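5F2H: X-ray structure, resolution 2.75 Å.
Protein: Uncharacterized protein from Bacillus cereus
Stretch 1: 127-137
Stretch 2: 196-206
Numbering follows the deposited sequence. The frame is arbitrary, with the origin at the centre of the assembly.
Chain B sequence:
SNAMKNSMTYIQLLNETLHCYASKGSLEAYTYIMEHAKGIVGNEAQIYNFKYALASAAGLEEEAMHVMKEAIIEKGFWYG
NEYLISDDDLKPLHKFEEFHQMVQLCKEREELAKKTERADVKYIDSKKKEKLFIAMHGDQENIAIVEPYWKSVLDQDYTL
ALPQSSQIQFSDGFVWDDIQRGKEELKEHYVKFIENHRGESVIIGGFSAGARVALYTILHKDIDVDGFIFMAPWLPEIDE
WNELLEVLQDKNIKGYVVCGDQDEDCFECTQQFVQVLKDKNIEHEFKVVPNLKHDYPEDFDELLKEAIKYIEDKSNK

Stretch 1, residues 127-137: KKKEKLFIAMH
Stretch 2 196-206: NHRGESVIIGG

Two neighboring parallel β-strands, one ending at M136 and the other running through V202–G206 and on beyond, are joined by a ladder of backbone hydrogen bonds. The shortest runs from G205 N to I134 O (2.7 Å); M136 N to G205 O (2.8 Å), I134 N to I203 O (3.0 Å), L132 N to S201 O (3.0 Å) and I203 N to L132 O (3.2 Å) complete the strand pairing, and E200 N to E130 O (3.2 Å) extends it into the preceding loop. Alternate residues, L132 and I134 on one strand and I203 and G205 on the other, thus bond through both N and O to the two residues flanking their register mates, as in a regular parallel pair. The strand directions differ by 16°, and L132–V202, F133–I203, I134–I204, A135–G205 and M136–G206 lie in register, their CA–CA separation narrowing from 4.9 to 4.2 Å. Backbone torsions are extended, near -120/130 through F133–I134 and I203–I204, opening to -166/167 at G206. CA-H...O contacts supplement the ladder, including F133 CA to I203 O at 3.2 Å.

Side chains alternate between faces. On one, F133 (chi1 t, chi2 -67°) meets I203 (m, t), F133 CE2 to I203 CG2 3.7 Å, while I203 O lies over one face of the F133 ring. G205, without a side chain, leaves room there: an ideal CB would sit 3.1 Å from F133 CZ. The other face carries L132 (t, p), V202 (t), I134 (m, t), I204 (t, t) and selenomethionine M136 (m, m, 122°); I134 CB approaches I204 CG1 at 4.0 Å.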

# COMPACT_ATOMS: atom_id res chain seq x y z
N LYS B 127 -7.74 -3.25 3.53
CA LYS B 127 -8.53 -2.15 2.98
C LYS B 127 -7.97 -1.55 1.69
O LYS B 127 -8.67 -0.83 0.99
CB LYS B 127 -8.64 -1.04 4.04
CG LYS B 127 -8.94 -1.52 5.46
CD LYS B 127 -10.14 -2.46 5.56
CE LYS B 127 -10.32 -2.97 6.98
NZ LYS B 127 -11.41 -3.98 7.12
N LYS B 128 -6.72 -1.88 1.38
CA LYS B 128 -6.04 -1.35 0.20
C LYS B 128 -5.84 0.16 0.27
O LYS B 128 -6.68 0.96 -0.17
CB LYS B 128 -6.67 -1.80 -1.13
CG LYS B 128 -6.44 -3.28 -1.38
CD LYS B 128 -6.87 -3.73 -2.77
CE LYS B 128 -6.50 -5.19 -2.99
NZ LYS B 128 -6.84 -5.68 -4.35
N LYS B 129 -4.70 0.53 0.84
CA LYS B 129 -4.31 1.92 1.00
C LYS B 129 -4.01 2.56 -0.36
O LYS B 129 -2.87 2.63 -0.79
CB LYS B 129 -3.06 2.03 1.89
CG LYS B 129 -3.25 1.59 3.34
CD LYS B 129 -1.99 1.88 4.17
CE LYS B 129 -1.71 3.38 4.29
NZ LYS B 129 -0.46 3.68 5.04
N GLU B 130 -5.06 3.02 -1.02
CA GLU B 130 -4.95 3.66 -2.34
C GLU B 130 -4.42 5.11 -2.24
O GLU B 130 -5.04 5.97 -1.60
CB GLU B 130 -6.33 3.64 -3.02
CG GLU B 130 -7.39 4.35 -2.20
CD GLU B 130 -8.80 4.21 -2.74
OE1 GLU B 130 -9.69 4.99 -2.31
OE2 GLU B 130 -9.03 3.30 -3.57
N LYS B 131 -3.29 5.38 -2.89
CA LYS B 131 -2.67 6.71 -2.88
C LYS B 131 -2.93 7.39 -4.23
O LYS B 131 -2.99 6.72 -5.26
CB LYS B 131 -1.16 6.59 -2.61
CG LYS B 131 -0.87 5.87 -1.29
CD LYS B 131 0.61 5.61 -0.96
CE LYS B 131 1.39 6.88 -0.69
NZ LYS B 131 2.81 6.61 -0.29
N LEU B 132 -3.10 8.72 -4.23
CA LEU B 132 -3.37 9.44 -5.47
C LEU B 132 -2.39 10.53 -5.72
O LEU B 132 -1.92 11.17 -4.80
CB LEU B 132 -4.78 10.05 -5.45
CG LEU B 132 -5.16 10.92 -6.66
CD1 LEU B 132 -5.05 10.17 -7.98
CD2 LEU B 132 -6.58 11.42 -6.50
N PHE B 133 -2.05 10.73 -6.99
CA PHE B 133 -1.14 11.78 -7.38
C PHE B 133 -1.74 12.43 -8.62
O PHE B 133 -2.04 11.76 -9.60
CB PHE B 133 0.22 11.22 -7.74
CG PHE B 133 1.25 12.28 -7.96
CD1 PHE B 133 1.16 13.13 -9.04
CD2 PHE B 133 2.34 12.37 -7.14
CE1 PHE B 133 2.14 14.09 -9.27
CE2 PHE B 133 3.32 13.32 -7.35
CZ PHE B 133 3.23 14.17 -8.42
N ILE B 134 -1.91 13.75 -8.59
CA ILE B 134 -2.49 14.40 -9.73
C ILE B 134 -1.47 15.35 -10.32
O ILE B 134 -0.96 16.21 -9.62
CB ILE B 134 -3.71 15.20 -9.35
CG1 ILE B 134 -4.62 14.36 -8.47
CG2 ILE B 134 -4.42 15.67 -10.60
CD1 ILE B 134 -5.89 15.09 -8.06
N ALA B 135 -1.14 15.17 -11.59
CA ALA B 135 -0.18 16.03 -12.24
C ALA B 135 -0.91 16.91 -13.23
O ALA B 135 -1.79 16.42 -13.95
CB ALA B 135 0.87 15.21 -12.95
N MSE B 136 -0.51 18.19 -13.29
CA MSE B 136 -1.13 19.15 -14.20
C MSE B 136 -0.22 19.65 -15.29
O MSE B 136 0.75 20.37 -15.04
CB MSE B 136 -1.56 20.42 -13.44
CG MSE B 136 -2.41 20.13 -12.21
SE MSE B 136 -4.21 19.63 -12.87
CE MSE B 136 -4.05 17.93 -11.95
N HIS B 137 -0.58 19.34 -16.52
CA HIS B 137 0.19 19.78 -17.66
C HIS B 137 0.28 21.29 -17.78
O HIS B 137 -0.50 22.01 -17.17
CB HIS B 137 -0.45 19.24 -18.94
CG HIS B 137 -1.80 19.82 -19.26
ND1 HIS B 137 -1.96 20.93 -20.06
CD2 HIS B 137 -3.04 19.40 -18.94
CE1 HIS B 137 -3.25 21.17 -20.22
NE2 HIS B 137 -3.93 20.27 -19.54
N ASN B 196 -15.95 7.33 -5.14
CA ASN B 196 -15.95 5.89 -5.40
C ASN B 196 -14.65 5.24 -4.92
O ASN B 196 -14.21 4.24 -5.47
CB ASN B 196 -16.11 5.70 -6.91
CG ASN B 196 -16.43 4.27 -7.29
OD1 ASN B 196 -16.47 3.38 -6.45
ND2 ASN B 196 -16.69 4.06 -8.58
N HIS B 197 -14.03 5.83 -3.90
CA HIS B 197 -12.78 5.30 -3.36
C HIS B 197 -12.54 5.74 -1.92
O HIS B 197 -12.68 4.98 -0.98
CB HIS B 197 -11.59 5.75 -4.21
CG HIS B 197 -11.56 5.18 -5.59
ND1 HIS B 197 -12.23 5.75 -6.65
CD2 HIS B 197 -10.88 4.12 -6.10
CE1 HIS B 197 -12.01 5.05 -7.74
NE2 HIS B 197 -11.19 4.06 -7.44
N ARG B 198 -12.18 7.02 -1.80
CA ARG B 198 -11.85 7.67 -0.53
C ARG B 198 -10.47 7.20 -0.07
O ARG B 198 -10.34 6.44 0.89
CB ARG B 198 -12.91 7.52 0.56
CG ARG B 198 -12.60 8.36 1.81
CD ARG B 198 -12.60 9.85 1.47
NE ARG B 198 -12.19 10.72 2.57
CZ ARG B 198 -10.94 11.12 2.81
NH1 ARG B 198 -9.93 10.72 2.04
NH2 ARG B 198 -10.68 11.92 3.84
N GLY B 199 -9.46 7.64 -0.81
CA GLY B 199 -8.07 7.30 -0.53
C GLY B 199 -7.43 8.02 0.64
O GLY B 199 -8.02 8.93 1.24
N GLU B 200 -6.21 7.58 0.95
CA GLU B 200 -5.41 8.12 2.04
C GLU B 200 -4.55 9.32 1.62
O GLU B 200 -5.02 10.46 1.66
CB GLU B 200 -4.53 7.02 2.68
CG GLU B 200 -5.26 5.86 3.35
CD GLU B 200 -5.99 4.92 2.40
OE1 GLU B 200 -5.78 5.00 1.17
OE2 GLU B 200 -6.76 4.06 2.88
N SER B 201 -3.32 9.08 1.18
CA SER B 201 -2.43 10.16 0.79
C SER B 201 -2.73 10.75 -0.59
O SER B 201 -3.06 10.02 -1.52
CB SER B 201 -0.97 9.68 0.81
OG SER B 201 -0.08 10.72 0.42
N VAL B 202 -2.59 12.08 -0.71
CA VAL B 202 -2.82 12.79 -1.98
C VAL B 202 -1.78 13.90 -2.20
O VAL B 202 -1.62 14.80 -1.38
CB VAL B 202 -4.22 13.40 -2.07
CG1 VAL B 202 -4.41 14.10 -3.40
CG2 VAL B 202 -5.28 12.32 -1.88
N ILE B 203 -1.07 13.83 -3.32
CA ILE B 203 -0.06 14.81 -3.67
C ILE B 203 -0.43 15.38 -5.02
O ILE B 203 -0.74 14.61 -5.93
CB ILE B 203 1.32 14.14 -3.81
CG1 ILE B 203 1.74 13.48 -2.49
CG2 ILE B 203 2.37 15.14 -4.29
CD1 ILE B 203 3.08 12.77 -2.54
N ILE B 204 -0.38 16.70 -5.18
CA ILE B 204 -0.68 17.27 -6.48
C ILE B 204 0.55 17.95 -7.03
O ILE B 204 1.25 18.65 -6.32
CB ILE B 204 -1.90 18.20 -6.51
CG1 ILE B 204 -2.18 18.61 -7.95
CG2 ILE B 204 -1.65 19.43 -5.64
CD1 ILE B 204 -3.48 19.35 -8.15
N GLY B 205 0.87 17.65 -8.28
CA GLY B 205 2.01 18.20 -8.97
C GLY B 205 1.56 18.97 -10.19
O GLY B 205 0.42 18.78 -10.68
N GLY B 206 2.44 19.82 -10.71
CA GLY B 206 2.12 20.61 -11.91
C GLY B 206 3.35 21.23 -12.52
O GLY B 206 4.41 21.30 -11.88